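PDB 3N1E: vacuolar protein sorting-associated protein 54 from Mus musculus, which probably acts within the GARP tethering complex in retrograde transport from endosomes to the trans-Golgi network, this chain being the protein's C-terminal domain. Local coordinates for residues K27-M32 and L82-S87; K38-Y43 and P52-I57; A47-P52 and T113-F118. All coordinates share one frame; numbering follows the deposited sequence. Where two conformers were deposited one is given.

In the fold
The chain is all-helical, and the three contacts join its elongated bundle at successive levels. Interaction 1 packs the middle of helix 17-40 against helix 74-98, close to the centre of the chain. Interaction 2, with its centre 15 Å from that of interaction 1, uses the far end of the same helix 17-40, where the chain turns back into helix 52-68. Interaction 3 lies 11 Å from interaction 2, centre to centre, and fastens the loop of that turn to helix 107-124. These last two touch directly: Tyr43 OH is 2.8 Å from Asp115 OD2, probably hydrogen-bonded, and Arg55 NH1 is 2.9 Å from Pro50 O, again a probable hydrogen bond. Interactions 1 and 3 do not touch.

Interaction 1 of 3, residues K27-M32 and L82-S87; sequences KLVAIM and LRINAS
Ile84 drives its terminal methyl against the surface of helix 17-40, where Val29 and Met32 receive it. The CD1 of Ile84 lies 3.7 Å from Val29 CG2 and equally close, 3.7 Å, to Val29 CA, so it presses on the backbone as well as on the side chain. On its other flank Ile84 CD1 meets Met32 CG at 3.8 Å. The bend at Ile84 chi2 (-44°) places CD1 in this position, and the isoleucine and valine side chains lie alongside one another, pointing opposite ways. Met32 crosses Ile84 obliquely; its flexible chain is bent at chi2 and chi3, and it also touches Met61 of helix 52-68. Beta-branched side chains suit this helix-helix seam, Ile84 being long enough to reach Val29 CA, while the unbranched methionine can adapt to the buried side.

The two segments run in nearly the same direction, their axes 9.6 Å apart and crossing at -29°. This is the packing of two non-consecutive helices in an up-and-down helical bundle, with helix 52-68 lying beside both: Met61 and Met64 both touch Ile84, and Met64 also touches Leu28. One turn on, the buried Ser87 OG hydrogen-bonds Asp33 OD1 of helix 17-40.

Toward solvent the contact thins. Val29 CG2 still touches Arg83 CB, at 3.8 Å and with the side chains roughly perpendicular, but there only the aliphatic root of the arginine is used: its chain stays extended from CG to NE and carries the guanidinium away from segment 27-32. An arginine fits this border because its base is apolar and its charged end can remain at the exposed surface.

Interaction 2 of 3, residues K38-Y43 and P52-I57; sequences KLLSKY and PCFRNI
The turn of a helical hairpin is closed here: the C-terminal part of helix 17-40 and the residues after it pack on the first turns of helix 52-68, which runs back antiparallel to it. Cys53 stands in the middle of the contact. Cys53 SG, anti to the backbone N, lies 3.7 Å from Leu40 CD2, and it is also set obliquely beside the Tyr43 ring, with SG 5.0 Å from the ring centroid, a cysteine sulfur-aromatic contact. The Cys53 CB leans on the same ring, 3.8 Å from Tyr43 CD1. A small, polarisable thiol suits this place between a leucine and an aromatic ring.

Tyr43 carries the second half of the interface. Its CG, anti to the backbone N (chi1 174°), leads toward Phe54, whose CE1 sits over one face of the tyrosine ring, displaced toward the rim and 3.4 Å from Tyr43 CZ. The planes make an angle of 40° and the centroids are 5.0 Å apart, so the pair is an oblique one, neither parallel nor perpendicular. The phenol oxygen is engaged beyond this interface, in a hydrogen bond from Tyr43 OH to Asp115 of helix 107-124.

Away from the tyrosine, aliphatic side chains meet: Leu39 CD1 lies 3.9 Å from Ile57 CG1, the two chains passing one another in opposing senses. Beside the cysteine, Ile57 CD1 meets Leu40 CG at 4.0 Å, the isoleucine lying crosswise to the leucine.

Helix 74-98 lies against the buried flank: Tyr88 touches both Leu40 and Ile57, His91 touches Leu40, Leu92 rests on Tyr43, and Gln95 NE2 hydrogen-bonds the carbonyl of Tyr43.

Interaction 3 of 3, residues A47-P52 and T113-F118; sequences APVPSP and TADVAF
Asp115 OD2 takes two hydrogen bonds, one from Ser51 OG at 2.6 Å and another with Tyr43 OH. The serine hydroxyl meets OD2 on its syn side, 20° out of the carboxylate plane. The other oxygen, Asp115 OD1, uses its syn lone pair to accept the backbone N of Ser51 at 2.9 Å, in a fairly straight bond (164°). A single residue of the loop thus grips both carboxylate oxygens. Ser51 is also the N-cap of helix 52-68: its OG, placed between the backbone N and the carbonyl carbon, accepts Phe54 N while donating to the aspartate.

Apolar contacts border this polar core. Pro50, which follows a cis peptide bond, lays CB over one face of the Phe118 ring, 3.6 Å from the centroid, in a CH-pi contact; the polarised C-H groups of proline, fixed by its ring, suit the aromatic face, with CB and CG both over it. Val49 CG1 packs on Ala114 CB at 3.9 Å, the small alanine letting the loop come close to helix 107-124.

Three hydrogen bonds thus satisfy a buried carboxylate beside the N-terminus of helix 52-68, and this setting would be expected to stabilise its negative charge.

Interaction 1 of 3, residues K27-M32 and L82-S87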
ATOM      1  N   LYS A  27      -4.839  12.189   3.087  1.00 18.99           N
ATOM      2  CA  LYS A  27      -4.830  12.776   1.724  1.00 17.20           C
ATOM      3  C   LYS A  27      -3.956  11.947   0.778  1.00 13.93           C
ATOM      4  O   LYS A  27      -4.288  11.754  -0.406  1.00 14.66           O
ATOM      5  CB  LYS A  27      -4.390  14.260   1.750  1.00 12.77           C
ATOM      6  CG  LYS A  27      -5.370  15.175   2.488  1.00 20.12           C
ATOM      7  CD  LYS A  27      -4.754  16.506   2.904  1.00 26.06           C
ATOM      8  CE  LYS A  27      -4.313  17.353   1.729  1.00 39.76           C
ATOM      9  NZ  LYS A  27      -3.795  18.675   2.209  1.00 36.95           N
ATOM     10  N   LEU A  28      -2.859  11.413   1.317  1.00 15.18           N
ATOM     11  CA  LEU A  28      -1.995  10.528   0.569  1.00 11.75           C
ATOM     12  C   LEU A  28      -2.653   9.180   0.232  1.00 13.83           C
ATOM     13  O   LEU A  28      -2.539   8.703  -0.888  1.00 13.19           O
ATOM     14  CB  LEU A  28      -0.678  10.326   1.321  1.00 15.92           C
ATOM     15  CG  LEU A  28       0.486   9.633   0.619  1.00 16.36           C
ATOM     16  CD1 LEU A  28       0.774  10.148  -0.792  1.00 17.72           C
ATOM     17  CD2 LEU A  28       1.706   9.863   1.511  1.00 12.73           C
ATOM     18  N   VAL A  29      -3.359   8.578   1.186  1.00 11.88           N
ATOM     19  CA  VAL A  29      -4.128   7.357   0.907  1.00 13.56           C
ATOM     20  C   VAL A  29      -5.177   7.625  -0.158  1.00 11.52           C
ATOM     21  O   VAL A  29      -5.399   6.796  -1.038  1.00 11.85           O
ATOM     22  CB  VAL A  29      -4.775   6.788   2.203  1.00 13.48           C
ATOM     23  CG1 VAL A  29      -5.789   5.641   1.923  1.00 16.40           C
ATOM     24  CG2 VAL A  29      -3.677   6.301   3.159  1.00 13.95           C
ATOM     25  N   ALA A  30      -5.775   8.811  -0.133  1.00 10.10           N
ATOM     26  CA  ALA A  30      -6.828   9.079  -1.100  1.00  9.43           C
ATOM     27  C   ALA A  30      -6.237   9.190  -2.513  1.00  9.32           C
ATOM     28  O   ALA A  30      -6.813   8.696  -3.504  1.00 10.95           O
ATOM     29  CB  ALA A  30      -7.641  10.355  -0.689  1.00 12.68           C
ATOM     30  N   ILE A  31      -5.069   9.823  -2.614  1.00  8.23           N
ATOM     31  CA  ILE A  31      -4.369   9.898  -3.876  1.00 12.68           C
ATOM     32  C   ILE A  31      -4.046   8.509  -4.402  1.00 12.08           C
ATOM     33  O   ILE A  31      -4.269   8.215  -5.581  1.00 11.58           O
ATOM     34  CB  ILE A  31      -3.102  10.777  -3.726  1.00 16.66           C
ATOM     35  CG1 ILE A  31      -3.522  12.248  -3.547  1.00 13.77           C
ATOM     36  CG2 ILE A  31      -2.154  10.584  -4.888  1.00 15.39           C
ATOM     37  CD1 ILE A  31      -2.453  13.170  -2.935  1.00 20.81           C
ATOM     38  N   MET A  32      -3.523   7.640  -3.537  1.00 11.16           N
ATOM     39  CA  MET A  32      -3.166   6.314  -4.029  1.00 13.18           C
ATOM     40  C   MET A  32      -4.406   5.482  -4.358  1.00 10.25           C
ATOM     41  O   MET A  32      -4.416   4.728  -5.333  1.00 11.05           O
ATOM     42  CB  MET A  32      -2.260   5.565  -3.051  1.00 11.97           C
ATOM     43  CG  MET A  32      -0.949   6.264  -2.749  1.00 15.36           C
ATOM     44  SD  MET A  32       0.099   6.493  -4.201  1.00 18.60           S
ATOM     45  CE  MET A  32       0.560   4.821  -4.569  1.00 23.43           C
ATOM     46  N   LEU A  82       0.191  -0.004   5.348  1.00  8.75           N
ATOM     47  CA  LEU A  82      -0.931  -0.923   5.598  1.00  8.78           C
ATOM     48  C   LEU A  82      -2.248  -0.386   5.037  1.00  9.74           C
ATOM     49  O   LEU A  82      -3.022  -1.152   4.486  1.00 10.18           O
ATOM     50  CB  LEU A  82      -1.065  -1.269   7.088  1.00  9.18           C
ATOM     51  CG  LEU A  82       0.094  -2.133   7.562  1.00 11.07           C
ATOM     52  CD1 LEU A  82       0.046  -2.133   9.091  1.00 25.08           C
ATOM     53  CD2 LEU A  82       0.023  -3.603   7.029  1.00 16.49           C
ATOM     54  N   ARG A  83      -2.473   0.927   5.138  1.00 11.64           N
ATOM     55  CA  ARG A  83      -3.670   1.555   4.559  1.00 11.86           C
ATOM     56  C   ARG A  83      -3.657   1.547   3.034  1.00 11.43           C
ATOM     57  O   ARG A  83      -4.687   1.313   2.387  1.00 11.36           O
ATOM     58  CB  ARG A  83      -3.860   3.005   5.070  1.00 14.62           C
ATOM     59  CG  ARG A  83      -4.012   3.071   6.577  1.00 11.34           C
ATOM     60  CD  ARG A  83      -4.477   4.444   7.102  1.00 16.98           C
ATOM     61  NE  ARG A  83      -5.206   4.186   8.362  1.00 36.05           N
ATOM     62  CZ  ARG A  83      -5.650   5.108   9.211  1.00 45.64           C
ATOM     63  NH1 ARG A  83      -5.445   6.405   8.982  1.00 29.34           N
ATOM     64  NH2 ARG A  83      -6.289   4.724  10.317  1.00 25.12           N
ATOM     65  N   ILE A  84      -2.510   1.862   2.463  1.00  8.99           N
ATOM     66  CA  ILE A  84      -2.331   1.813   1.013  1.00 10.27           C
ATOM     67  C   ILE A  84      -2.597   0.375   0.547  1.00 11.38           C
ATOM     68  O   ILE A  84      -3.341   0.152  -0.404  1.00 10.51           O
ATOM     69  CB  ILE A  84      -0.884   2.209   0.593  1.00 13.03           C
ATOM     70  CG1 ILE A  84      -0.557   3.682   0.911  1.00 22.83           C
ATOM     71  CG2 ILE A  84      -0.644   1.907  -0.883  1.00 14.95           C
ATOM     72  CD1 ILE A  84      -1.590   4.665   0.587  1.00 30.44           C
ATOM     73  N   ASN A  85      -2.003  -0.598   1.231  1.00  9.13           N
ATOM     74  CA  ASN A  85      -2.239  -2.009   0.889  1.00  6.56           C
ATOM     75  C   ASN A  85      -3.716  -2.402   0.956  1.00  7.95           C
ATOM     76  O   ASN A  85      -4.197  -3.161   0.129  1.00  9.45           O
ATOM     77  CB  ASN A  85      -1.395  -2.933   1.790  1.00  7.57           C
ATOM     78  CG  ASN A  85      -1.524  -4.389   1.441  1.00  8.74           C
ATOM     79  OD1 ASN A  85      -2.013  -5.213   2.243  1.00 15.66           O
ATOM     80  ND2 ASN A  85      -1.121  -4.724   0.268  1.00  7.78           N
ATOM     81  N   ALA A  86      -4.429  -1.889   1.948  1.00  9.87           N
ATOM     82  CA  ALA A  86      -5.846  -2.209   2.083  1.00 10.37           C
ATOM     83  C   ALA A  86      -6.621  -1.683   0.873  1.00  8.81           C
ATOM     84  O   ALA A  86      -7.500  -2.359   0.369  1.00  8.74           O
ATOM     85  CB  ALA A  86      -6.398  -1.609   3.366  1.00  9.17           C
ATOM     86  N   SER A  87      -6.289  -0.469   0.424  1.00 10.46           N
ATOM     87  CA  SER A  87      -6.900   0.098  -0.770  1.00 10.01           C
ATOM     88  C   SER A  87      -6.579  -0.716  -2.026  1.00  9.20           C
ATOM     89  O   SER A  87      -7.462  -0.996  -2.824  1.00  8.82           O
ATOM     90  CB  SER A  87      -6.428   1.552  -0.965  1.00  9.63           C
ATOM     91  OG  SER A  87      -6.865   2.050  -2.226  1.00 11.74           O
TER

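Interaction 2 of 3, residues K38-Y43 and P52-I57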
ATOM      1  N   LYS A  38      -8.097   3.683 -10.900  1.00 11.46           N
ATOM      2  CA  LYS A  38      -7.893   3.962 -12.324  1.00 14.74           C
ATOM      3  C   LYS A  38      -7.192   2.808 -13.011  1.00 16.84           C
ATOM      4  O   LYS A  38      -7.646   2.330 -14.057  1.00 15.93           O
ATOM      5  CB  LYS A  38      -7.072   5.238 -12.497  1.00 17.90           C
ATOM      6  CG  LYS A  38      -6.874   5.616 -13.933  1.00 26.97           C
ATOM      7  CD  LYS A  38      -5.934   6.801 -14.042  1.00 38.57           C
ATOM      8  CE  LYS A  38      -4.990   6.636 -15.224  1.00 40.43           C
ATOM      9  NZ  LYS A  38      -5.716   6.313 -16.478  1.00 53.77           N
ATOM     10  N   LEU A  39      -6.110   2.332 -12.392  1.00 15.05           N
ATOM     11  CA  LEU A  39      -5.291   1.283 -13.008  1.00 19.87           C
ATOM     12  C   LEU A  39      -5.947  -0.095 -12.966  1.00 14.50           C
ATOM     13  O   LEU A  39      -5.992  -0.787 -13.994  1.00 14.65           O
ATOM     14  CB  LEU A  39      -3.887   1.258 -12.397  1.00 14.32           C
ATOM     15  CG  LEU A  39      -2.999   2.488 -12.649  1.00 16.30           C
ATOM     16  CD1 LEU A  39      -1.718   2.412 -11.824  1.00 17.75           C
ATOM     17  CD2 LEU A  39      -2.699   2.629 -14.158  1.00 24.95           C
ATOM     18  N   LEU A  40      -6.456  -0.487 -11.799  1.00 11.22           N
ATOM     19  CA  LEU A  40      -6.990  -1.840 -11.625  1.00  9.52           C
ATOM     20  C   LEU A  40      -8.332  -2.064 -12.333  1.00 13.70           C
ATOM     21  O   LEU A  40      -8.659  -3.198 -12.645  1.00 13.25           O
ATOM     22  CB  LEU A  40      -7.060  -2.215 -10.146  1.00 13.56           C
ATOM     23  CG  LEU A  40      -5.651  -2.443  -9.592  1.00  8.68           C
ATOM     24  CD1 LEU A  40      -5.647  -2.455  -8.062  1.00  9.65           C
ATOM     25  CD2 LEU A  40      -5.071  -3.774 -10.139  1.00 11.88           C
ATOM     26  N   SER A  41      -9.072  -0.987 -12.605  1.00 17.35           N
ATOM     27  CA  SER A  41     -10.336  -1.070 -13.351  0.50 16.34           C
ATOM     28  C   SER A  41     -10.098  -1.518 -14.786  1.00 15.19           C
ATOM     29  O   SER A  41     -11.032  -1.975 -15.456  1.00 21.80           O
ATOM     30  CB  SER A  41     -11.062   0.285 -13.366  0.50 17.44           C
ATOM     31  OG  SER A  41     -11.514   0.645 -12.077  0.50 13.22           O
ATOM     32  N   LYS A  42      -8.859  -1.330 -15.259  1.00 15.09           N
ATOM     33  CA  LYS A  42      -8.427  -1.686 -16.628  1.00 24.00           C
ATOM     34  C   LYS A  42      -7.514  -2.924 -16.668  1.00 28.23           C
ATOM     35  O   LYS A  42      -6.989  -3.299 -17.716  1.00 18.94           O
ATOM     36  CB  LYS A  42      -7.680  -0.511 -17.279  1.00 23.47           C
ATOM     37  CG  LYS A  42      -8.526   0.723 -17.619  1.00 39.01           C
ATOM     38  CD  LYS A  42      -7.649   1.811 -18.231  1.00 61.22           C
ATOM     39  CE  LYS A  42      -8.478   2.939 -18.868  1.00 78.37           C
ATOM     40  NZ  LYS A  42      -7.619   4.077 -19.346  1.00 55.58           N
ATOM     41  N   TYR A  43      -7.294  -3.551 -15.523  1.00 17.14           N
ATOM     42  CA  TYR A  43      -6.318  -4.641 -15.456  1.00 12.04           C
ATOM     43  C   TYR A  43      -6.828  -5.869 -16.182  1.00 13.35           C
ATOM     44  O   TYR A  43      -7.962  -6.286 -15.971  1.00 14.40           O
ATOM     45  CB  TYR A  43      -6.078  -4.962 -13.981  1.00 11.17           C
ATOM     46  CG  TYR A  43      -5.203  -6.150 -13.660  1.00 12.55           C
ATOM     47  CD1 TYR A  43      -3.920  -6.277 -14.191  1.00 11.42           C
ATOM     48  CD2 TYR A  43      -5.655  -7.132 -12.786  1.00 14.08           C
ATOM     49  CE1 TYR A  43      -3.112  -7.376 -13.852  1.00 10.76           C
ATOM     50  CE2 TYR A  43      -4.853  -8.234 -12.447  1.00 14.13           C
ATOM     51  CZ  TYR A  43      -3.583  -8.342 -12.990  1.00 15.04           C
ATOM     52  OH  TYR A  43      -2.801  -9.424 -12.634  1.00 14.21           O
ATOM     53  N   PRO A  52       1.963  -4.487 -17.052  1.00 10.99           N
ATOM     54  CA  PRO A  52       2.138  -3.024 -17.005  1.00 10.66           C
ATOM     55  C   PRO A  52       1.426  -2.368 -15.807  1.00  6.33           C
ATOM     56  O   PRO A  52       2.004  -1.442 -15.182  1.00 11.84           O
ATOM     57  CB  PRO A  52       1.523  -2.563 -18.338  1.00 15.97           C
ATOM     58  CG  PRO A  52       1.729  -3.741 -19.251  1.00 18.16           C
ATOM     59  CD  PRO A  52       1.546  -4.964 -18.392  1.00 11.55           C
ATOM     60  N   CYS A  53       0.213  -2.830 -15.481  1.00 10.48           N
ATOM     61  CA  CYS A  53      -0.557  -2.294 -14.371  1.00 11.70           C
ATOM     62  C   CYS A  53       0.266  -2.399 -13.083  1.00 11.64           C
ATOM     63  O   CYS A  53       0.444  -1.410 -12.361  1.00  9.83           O
ATOM     64  CB  CYS A  53      -1.879  -3.077 -14.206  1.00 10.63           C
ATOM     65  SG  CYS A  53      -2.838  -2.580 -12.829  1.00 18.61           S
ATOM     66  N   PHE A  54       0.769  -3.601 -12.811  1.00  8.20           N
ATOM     67  CA  PHE A  54       1.516  -3.823 -11.563  1.00 10.21           C
ATOM     68  C   PHE A  54       2.866  -3.120 -11.558  1.00 10.63           C
ATOM     69  O   PHE A  54       3.325  -2.662 -10.489  1.00  9.60           O
ATOM     70  CB  PHE A  54       1.677  -5.313 -11.263  1.00  6.86           C
ATOM     71  CG  PHE A  54       0.460  -5.951 -10.648  1.00 10.40           C
ATOM     72  CD1 PHE A  54      -0.798  -5.845 -11.238  1.00 10.25           C
ATOM     73  CD2 PHE A  54       0.571  -6.669  -9.473  1.00 13.45           C
ATOM     74  CE1 PHE A  54      -1.932  -6.443 -10.636  1.00 13.81           C
ATOM     75  CE2 PHE A  54      -0.557  -7.286  -8.884  1.00 13.52           C
ATOM     76  CZ  PHE A  54      -1.790  -7.170  -9.484  1.00 13.16           C
ATOM     77  N   ARG A  55       3.510  -2.997 -12.734  1.00  7.54           N
ATOM     78  CA  ARG A  55       4.762  -2.223 -12.772  1.00  7.06           C
ATOM     79  C   ARG A  55       4.518  -0.773 -12.356  1.00  9.49           C
ATOM     80  O   ARG A  55       5.297  -0.190 -11.602  1.00 11.24           O
ATOM     81  CB  ARG A  55       5.425  -2.259 -14.163  1.00 11.31           C
ATOM     82  CG  ARG A  55       5.911  -3.631 -14.552  1.00 11.86           C
ATOM     83  CD  ARG A  55       6.861  -3.584 -15.777  1.00 13.56           C
ATOM     84  NE  ARG A  55       6.292  -2.937 -16.968  1.00 18.56           N
ATOM     85  CZ  ARG A  55       5.599  -3.538 -17.953  1.00 20.86           C
ATOM     86  NH1 ARG A  55       5.250  -4.827 -17.911  1.00 14.76           N
ATOM     87  NH2 ARG A  55       5.225  -2.816 -19.001  1.00 19.70           N
ATOM     88  N   ASN A  56       3.413  -0.217 -12.847  1.00 11.81           N
ATOM     89  CA  ASN A  56       3.087   1.168 -12.547  0.50 14.60           C
ATOM     90  C   ASN A  56       2.712   1.358 -11.093  1.00 14.05           C
ATOM     91  O   ASN A  56       3.227   2.274 -10.450  1.00 14.22           O
ATOM     92  CB  ASN A  56       1.987   1.660 -13.474  0.50 11.50           C
ATOM     93  CG  ASN A  56       2.510   1.980 -14.830  0.50 22.83           C
ATOM     94  OD1 ASN A  56       3.512   2.694 -14.964  0.50 29.13           O
ATOM     95  ND2 ASN A  56       1.855   1.453 -15.857  0.50 25.40           N
ATOM     96  N   ILE A  57       1.858   0.480 -10.559  1.00  9.45           N
ATOM     97  CA  ILE A  57       1.491   0.511  -9.138  1.00  8.05           C
ATOM     98  C   ILE A  57       2.775   0.460  -8.291  1.00 10.00           C
ATOM     99  O   ILE A  57       3.009   1.297  -7.410  1.00 11.85           O
ATOM    100  CB  ILE A  57       0.567  -0.677  -8.775  1.00 10.80           C
ATOM    101  CG1 ILE A  57      -0.832  -0.451  -9.374  1.00 15.28           C
ATOM    102  CG2 ILE A  57       0.477  -0.865  -7.233  1.00 12.81           C
ATOM    103  CD1 ILE A  57      -1.739  -1.683  -9.370  1.00 20.69           C
TER

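Interaction 3 of 3, residues A47-P52 and T113-F118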
ATOM      1  N   ALA A  47       0.214 -12.782 -19.361  1.00 11.72           N
ATOM      2  CA  ALA A  47       1.658 -12.661 -19.346  1.00 10.74           C
ATOM      3  C   ALA A  47       2.080 -11.555 -20.315  1.00 11.12           C
ATOM      4  O   ALA A  47       1.367 -11.287 -21.281  1.00 13.99           O
ATOM      5  CB  ALA A  47       2.279 -14.000 -19.729  1.00 16.01           C
ATOM      6  N   PRO A  48       3.254 -10.947 -20.093  1.00 13.37           N
ATOM      7  CA  PRO A  48       4.230 -11.303 -19.056  1.00 12.90           C
ATOM      8  C   PRO A  48       3.974 -10.629 -17.709  1.00 14.66           C
ATOM      9  O   PRO A  48       3.189  -9.691 -17.631  1.00 13.58           O
ATOM     10  CB  PRO A  48       5.544 -10.793 -19.645  1.00 21.18           C
ATOM     11  CG  PRO A  48       5.116  -9.541 -20.372  1.00 21.63           C
ATOM     12  CD  PRO A  48       3.761  -9.862 -20.964  1.00 20.33           C
ATOM     13  N   VAL A  49       4.633 -11.149 -16.671  1.00 11.09           N
ATOM     14  CA  VAL A  49       4.538 -10.636 -15.302  1.00  7.64           C
ATOM     15  C   VAL A  49       5.947 -10.149 -14.940  1.00  7.81           C
ATOM     16  O   VAL A  49       6.925 -10.867 -15.185  1.00  9.63           O
ATOM     17  CB  VAL A  49       4.083 -11.728 -14.314  1.00 10.05           C
ATOM     18  CG1 VAL A  49       4.326 -11.326 -12.835  1.00  7.88           C
ATOM     19  CG2 VAL A  49       2.604 -12.051 -14.521  1.00 10.16           C
ATOM     20  N   PRO A  50       6.050  -8.947 -14.335  1.00  8.33           N
ATOM     21  CA  PRO A  50       4.907  -8.116 -13.923  1.00  7.94           C
ATOM     22  C   PRO A  50       4.168  -7.434 -15.080  1.00  6.87           C
ATOM     23  O   PRO A  50       4.810  -6.998 -16.028  1.00  9.27           O
ATOM     24  CB  PRO A  50       5.538  -7.057 -13.027  1.00 10.53           C
ATOM     25  CG  PRO A  50       6.990  -6.955 -13.540  1.00 10.50           C
ATOM     26  CD  PRO A  50       7.354  -8.356 -13.949  1.00  8.41           C
ATOM     27  N   SER A  51       2.842  -7.385 -14.990  1.00  6.18           N
ATOM     28  CA  SER A  51       2.011  -6.705 -15.984  1.00  7.75           C
ATOM     29  C   SER A  51       2.304  -5.191 -15.966  1.00  8.87           C
ATOM     30  O   SER A  51       2.806  -4.651 -14.969  1.00  8.35           O
ATOM     31  CB  SER A  51       0.536  -6.940 -15.645  1.00  9.52           C
ATOM     32  OG  SER A  51       0.261  -6.401 -14.352  1.00 10.77           O
ATOM     33  N   PRO A  52       1.963  -4.487 -17.052  1.00 10.99           N
ATOM     34  CA  PRO A  52       2.138  -3.024 -17.005  1.00 10.66           C
ATOM     35  C   PRO A  52       1.426  -2.368 -15.807  1.00  6.33           C
ATOM     36  O   PRO A  52       2.004  -1.442 -15.182  1.00 11.84           O
ATOM     37  CB  PRO A  52       1.523  -2.563 -18.338  1.00 15.97           C
ATOM     38  CG  PRO A  52       1.729  -3.741 -19.251  1.00 18.16           C
ATOM     39  CD  PRO A  52       1.546  -4.964 -18.392  1.00 11.55           C
ATOM     40  N   THR A 113      -1.469 -14.710  -9.057  1.00  5.31           N
ATOM     41  CA  THR A 113      -0.549 -15.070  -7.948  1.00  5.89           C
ATOM     42  C   THR A 113       0.862 -14.533  -8.225  1.00  8.31           C
ATOM     43  O   THR A 113       1.529 -14.001  -7.331  1.00  8.39           O
ATOM     44  CB  THR A 113      -0.556 -16.559  -7.710  1.00  7.36           C
ATOM     45  OG1 THR A 113      -1.892 -16.911  -7.294  1.00 10.65           O
ATOM     46  CG2 THR A 113       0.455 -16.960  -6.589  1.00  9.67           C
ATOM     47  N   ALA A 114       1.282 -14.657  -9.483  1.00  7.92           N
ATOM     48  CA  ALA A 114       2.608 -14.187  -9.911  1.00  6.46           C
ATOM     49  C   ALA A 114       2.722 -12.641  -9.840  1.00  7.66           C
ATOM     50  O   ALA A 114       3.719 -12.080  -9.351  1.00  6.88           O
ATOM     51  CB  ALA A 114       2.881 -14.676 -11.350  1.00  6.34           C
ATOM     52  N   ASP A 115       1.705 -11.964 -10.359  1.00  8.28           N
ATOM     53  CA  ASP A 115       1.698 -10.484 -10.348  1.00  7.03           C
ATOM     54  C   ASP A 115       1.691 -10.006  -8.885  1.00  9.58           C
ATOM     55  O   ASP A 115       2.410  -9.081  -8.518  1.00  8.31           O
ATOM     56  CB  ASP A 115       0.480  -9.983 -11.142  1.00  5.76           C
ATOM     57  CG  ASP A 115       0.841  -9.041 -12.303  1.00  9.24           C
ATOM     58  OD1 ASP A 115       2.027  -8.697 -12.510  1.00  9.86           O
ATOM     59  OD2 ASP A 115      -0.122  -8.645 -13.016  1.00 15.29           O
ATOM     60  N   VAL A 116       0.908 -10.668  -8.045  1.00  6.11           N
ATOM     61  CA  VAL A 116       0.856 -10.316  -6.625  1.00  5.59           C
ATOM     62  C   VAL A 116       2.195 -10.591  -5.949  1.00  7.01           C
ATOM     63  O   VAL A 116       2.620  -9.810  -5.106  1.00  7.72           O
ATOM     64  CB  VAL A 116      -0.295 -11.055  -5.926  1.00  9.90           C
ATOM     65  CG1 VAL A 116      -0.176 -10.962  -4.404  1.00 10.49           C
ATOM     66  CG2 VAL A 116      -1.613 -10.470  -6.440  1.00  8.56           C
ATOM     67  N   ALA A 117       2.873 -11.663  -6.336  1.00  7.74           N
ATOM     68  CA  ALA A 117       4.234 -11.902  -5.801  1.00  8.51           C
ATOM     69  C   ALA A 117       5.207 -10.771  -6.143  1.00  8.98           C
ATOM     70  O   ALA A 117       6.069 -10.427  -5.331  1.00  8.45           O
ATOM     71  CB  ALA A 117       4.787 -13.227  -6.277  1.00 11.28           C
ATOM     72  N   PHE A 118       5.098 -10.205  -7.349  1.00  8.38           N
ATOM     73  CA  PHE A 118       5.897  -9.012  -7.690  1.00  8.48           C
ATOM     74  C   PHE A 118       5.560  -7.820  -6.754  1.00  8.13           C
ATOM     75  O   PHE A 118       6.443  -7.176  -6.194  1.00  8.02           O
ATOM     76  CB  PHE A 118       5.717  -8.653  -9.164  1.00  7.30           C
ATOM     77  CG  PHE A 118       6.435  -7.401  -9.567  1.00  6.94           C
ATOM     78  CD1 PHE A 118       7.801  -7.441  -9.807  1.00  6.70           C
ATOM     79  CD2 PHE A 118       5.754  -6.195  -9.687  1.00  9.70           C
ATOM     80  CE1 PHE A 118       8.503  -6.276 -10.175  1.00  8.27           C
ATOM     81  CE2 PHE A 118       6.443  -5.008 -10.076  1.00 10.05           C
ATOM     82  CZ  PHE A 118       7.804  -5.065 -10.325  1.00  8.82           C
TER